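Local coordinates for hypothetical protein BT_3535 (Bacteroides thetaiotaomicron VPI-5482, PDB 3KNY) that is of unknown function but is built of two domains and is probably a bacterial lipoprotein, at residues 168-180 / 190-202. Sequence-based numbering, arbitrary orientation.
Sequences LGNDPSFSGASSV and AASCSGTLSFKDG
With CG anti to the backbone N (chi1 180°), the ring of F174 lies along its own strand and reaches G195, its CZ 3.6 Å from G195 CA. The side chain of C193, the next residue but one before that glycine, meets the same end of the ring: its CB lies 4.0 Å from F174 CZ, and its SG, set between the backbone N and the carbonyl carbon (chi1 74°), makes an oblique sulfur-aromatic contact. A177 O sits at the ring edge, in plane, and I141 of strand 140-149 also touches the phenyl group. G176 and G195 face each other as a non-hydrogen-bonded pair where both strands turn a corner, their CA atoms 4.0 Å apart; a CB on G195 would collide with F174 CZ and S175 O. An alanine in place of F174 is likely to take the ring away from G195 CA and from C193 CB and SG, opening a gap at this corner. The two segments are the arms of a long antiparallel beta hairpin, 177-180 against 190-194 and, past the corner, 173-175 against 196-201. Strand 204-217 pairs with the opposite edge of 190-201, through backbone bonds such as C193 with K212 and L197 with V208. Paired N-H...O bonds link S173 with S198, S175 with T196, A177 with S194 and S179 with S192. S194 N approaches A177 O from above the carbonyl plane, 41° out of it. P172 CB packs 4.1 Å from L197 CD1; on the other side of the corner, V180 CG2 rests against A191 CB. Beyond P172, N170 grips K200 twice: its O receives K200 N at 2.8 Å, and its ND2 gives a bond of 2.7 Å to K200 O, while S165 binds N170 OD1.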
# COMPACT_ATOMS: atom_id res chain seq x y z
N LEU A 168 16.35 7.73 -16.36
CA LEU A 168 17.30 8.80 -16.08
C LEU A 168 16.79 10.07 -16.76
O LEU A 168 16.19 10.00 -17.84
CB LEU A 168 18.68 8.45 -16.70
CG LEU A 168 19.35 7.10 -16.37
CD1 LEU A 168 20.64 6.97 -17.17
CD2 LEU A 168 19.58 6.95 -14.85
N GLY A 169 17.04 11.22 -16.16
CA GLY A 169 16.65 12.48 -16.80
C GLY A 169 15.46 13.15 -16.16
O GLY A 169 15.20 14.31 -16.43
N ASN A 170 14.73 12.44 -15.31
CA ASN A 170 13.62 13.05 -14.60
C ASN A 170 14.00 13.93 -13.42
O ASN A 170 13.31 14.91 -13.15
CB ASN A 170 12.63 11.97 -14.17
CG ASN A 170 11.90 11.36 -15.36
OD1 ASN A 170 11.61 10.16 -15.38
ND2 ASN A 170 11.61 12.18 -16.36
N ASP A 171 15.07 13.62 -12.70
CA ASP A 171 15.40 14.34 -11.44
C ASP A 171 14.21 14.62 -10.58
O ASP A 171 13.92 15.78 -10.28
CB ASP A 171 16.03 15.69 -11.71
CG ASP A 171 17.42 15.60 -12.14
OD1 ASP A 171 17.91 14.46 -12.39
OD2 ASP A 171 18.00 16.69 -12.23
N PRO A 172 13.49 13.58 -10.19
CA PRO A 172 12.33 13.90 -9.38
C PRO A 172 12.72 14.37 -7.98
O PRO A 172 13.74 14.01 -7.45
CB PRO A 172 11.56 12.59 -9.35
CG PRO A 172 12.53 11.54 -9.69
CD PRO A 172 13.63 12.15 -10.47
N SER A 173 11.82 15.11 -7.39
CA SER A 173 12.00 15.82 -6.17
C SER A 173 10.66 15.85 -5.43
O SER A 173 9.62 16.11 -6.05
CB SER A 173 12.34 17.25 -6.55
OG SER A 173 13.04 17.83 -5.52
N PHE A 174 10.65 15.59 -4.14
CA PHE A 174 9.39 15.68 -3.39
C PHE A 174 9.57 16.64 -2.26
O PHE A 174 10.48 16.49 -1.46
CB PHE A 174 8.96 14.34 -2.83
CG PHE A 174 7.66 14.40 -2.05
CD1 PHE A 174 6.43 14.41 -2.70
CD2 PHE A 174 7.66 14.38 -0.66
CE1 PHE A 174 5.24 14.45 -1.97
CE2 PHE A 174 6.47 14.39 0.06
CZ PHE A 174 5.27 14.42 -0.60
N SER A 175 8.70 17.63 -2.20
CA SER A 175 8.66 18.54 -1.10
C SER A 175 7.26 18.49 -0.43
O SER A 175 6.26 18.55 -1.10
CB SER A 175 9.02 19.90 -1.63
OG SER A 175 8.44 20.91 -0.86
N GLY A 176 7.20 18.37 0.90
CA GLY A 176 5.92 18.45 1.62
C GLY A 176 5.91 17.54 2.82
O GLY A 176 6.95 17.27 3.39
N ALA A 177 4.73 17.05 3.19
CA ALA A 177 4.55 16.28 4.43
C ALA A 177 4.30 14.78 4.18
O ALA A 177 3.95 14.37 3.09
CB ALA A 177 3.40 16.86 5.26
N SER A 178 4.49 14.00 5.21
CA SER A 178 4.19 12.59 5.17
C SER A 178 3.91 12.18 6.60
O SER A 178 4.24 12.90 7.53
CB SER A 178 5.37 11.81 4.64
OG SER A 178 6.48 12.04 5.50
N SER A 179 3.22 11.07 6.80
CA SER A 179 3.04 10.55 8.15
C SER A 179 3.01 9.04 8.15
O SER A 179 2.76 8.43 7.14
CB SER A 179 1.77 11.10 8.77
OG SER A 179 0.69 10.78 7.95
N VAL A 180 3.28 8.47 9.31
CA VAL A 180 3.23 7.03 9.51
C VAL A 180 2.71 6.76 10.89
O VAL A 180 3.05 7.44 11.86
CB VAL A 180 4.59 6.37 9.35
CG1 VAL A 180 4.45 4.87 9.49
CG2 VAL A 180 5.15 6.67 7.97
N ALA A 190 -0.22 2.69 8.44
CA ALA A 190 -0.71 3.67 7.43
C ALA A 190 0.40 4.64 7.15
O ALA A 190 0.92 5.23 8.08
CB ALA A 190 -1.90 4.47 7.94
N ALA A 191 0.77 4.79 5.88
CA ALA A 191 1.79 5.75 5.46
C ALA A 191 1.11 6.69 4.47
O ALA A 191 0.41 6.23 3.55
CB ALA A 191 3.00 5.03 4.79
N SER A 192 1.28 8.00 4.66
CA SER A 192 0.62 8.97 3.80
C SER A 192 1.57 10.01 3.34
O SER A 192 2.58 10.26 3.99
CB SER A 192 -0.51 9.69 4.54
OG SER A 192 -1.58 8.80 4.77
N CYS A 193 1.23 10.65 2.23
CA CYS A 193 1.97 11.81 1.83
C CYS A 193 1.01 12.88 1.39
O CYS A 193 -0.14 12.61 1.01
CB CYS A 193 2.95 11.46 0.75
SG CYS A 193 2.18 11.20 -0.83
N SER A 194 1.48 14.11 1.51
CA SER A 194 0.77 15.27 1.06
C SER A 194 1.82 16.33 0.72
O SER A 194 2.41 16.90 1.60
CB SER A 194 -0.15 15.76 2.16
OG SER A 194 -0.86 16.90 1.70
N GLY A 195 2.05 16.54 -0.56
CA GLY A 195 3.16 17.36 -1.03
C GLY A 195 3.19 17.52 -2.55
O GLY A 195 2.20 17.24 -3.24
N THR A 196 4.32 17.97 -3.07
CA THR A 196 4.47 18.24 -4.48
C THR A 196 5.61 17.44 -5.03
O THR A 196 6.72 17.46 -4.50
CB THR A 196 4.68 19.75 -4.73
OG1 THR A 196 3.51 20.43 -4.30
CG2 THR A 196 4.83 20.06 -6.23
N LEU A 197 5.33 16.70 -6.10
CA LEU A 197 6.36 15.96 -6.83
C LEU A 197 6.73 16.84 -7.99
O LEU A 197 5.84 17.33 -8.68
CB LEU A 197 5.82 14.63 -7.34
CG LEU A 197 6.67 13.75 -8.26
CD1 LEU A 197 7.94 13.21 -7.54
CD2 LEU A 197 5.79 12.59 -8.85
N SER A 198 8.02 17.09 -8.18
CA SER A 198 8.50 17.89 -9.31
C SER A 198 9.47 17.05 -10.07
O SER A 198 10.26 16.35 -9.45
CB SER A 198 9.24 19.15 -8.85
OG SER A 198 8.35 19.98 -8.16
N PHE A 199 9.40 17.10 -11.40
CA PHE A 199 10.38 16.43 -12.25
C PHE A 199 10.43 17.03 -13.64
O PHE A 199 9.53 17.75 -14.08
CB PHE A 199 10.14 14.91 -12.32
CG PHE A 199 8.83 14.50 -12.97
CD1 PHE A 199 8.76 14.25 -14.32
CD2 PHE A 199 7.70 14.30 -12.22
CE1 PHE A 199 7.56 13.85 -14.91
CE2 PHE A 199 6.49 13.92 -12.81
CZ PHE A 199 6.43 13.68 -14.16
N LYS A 200 11.53 16.75 -14.31
CA LYS A 200 11.71 17.17 -15.69
C LYS A 200 11.15 16.10 -16.63
O LYS A 200 11.41 14.91 -16.44
CB LYS A 200 13.20 17.37 -16.00
CG LYS A 200 13.89 18.50 -15.23
CD LYS A 200 13.45 19.90 -15.69
CE LYS A 200 14.16 20.36 -16.97
NZ LYS A 200 13.47 21.53 -17.62
N ASP A 201 10.37 16.55 -17.61
CA ASP A 201 9.99 15.76 -18.78
C ASP A 201 10.67 16.41 -19.96
O ASP A 201 10.01 17.03 -20.79
CB ASP A 201 8.48 15.79 -18.96
CG ASP A 201 8.02 15.03 -20.19
OD1 ASP A 201 8.76 14.14 -20.68
OD2 ASP A 201 6.90 15.33 -20.64
N GLY A 202 11.99 16.30 -20.05
CA GLY A 202 12.73 17.00 -21.10
C GLY A 202 12.71 18.48 -20.76
O GLY A 202 13.02 18.84 -19.63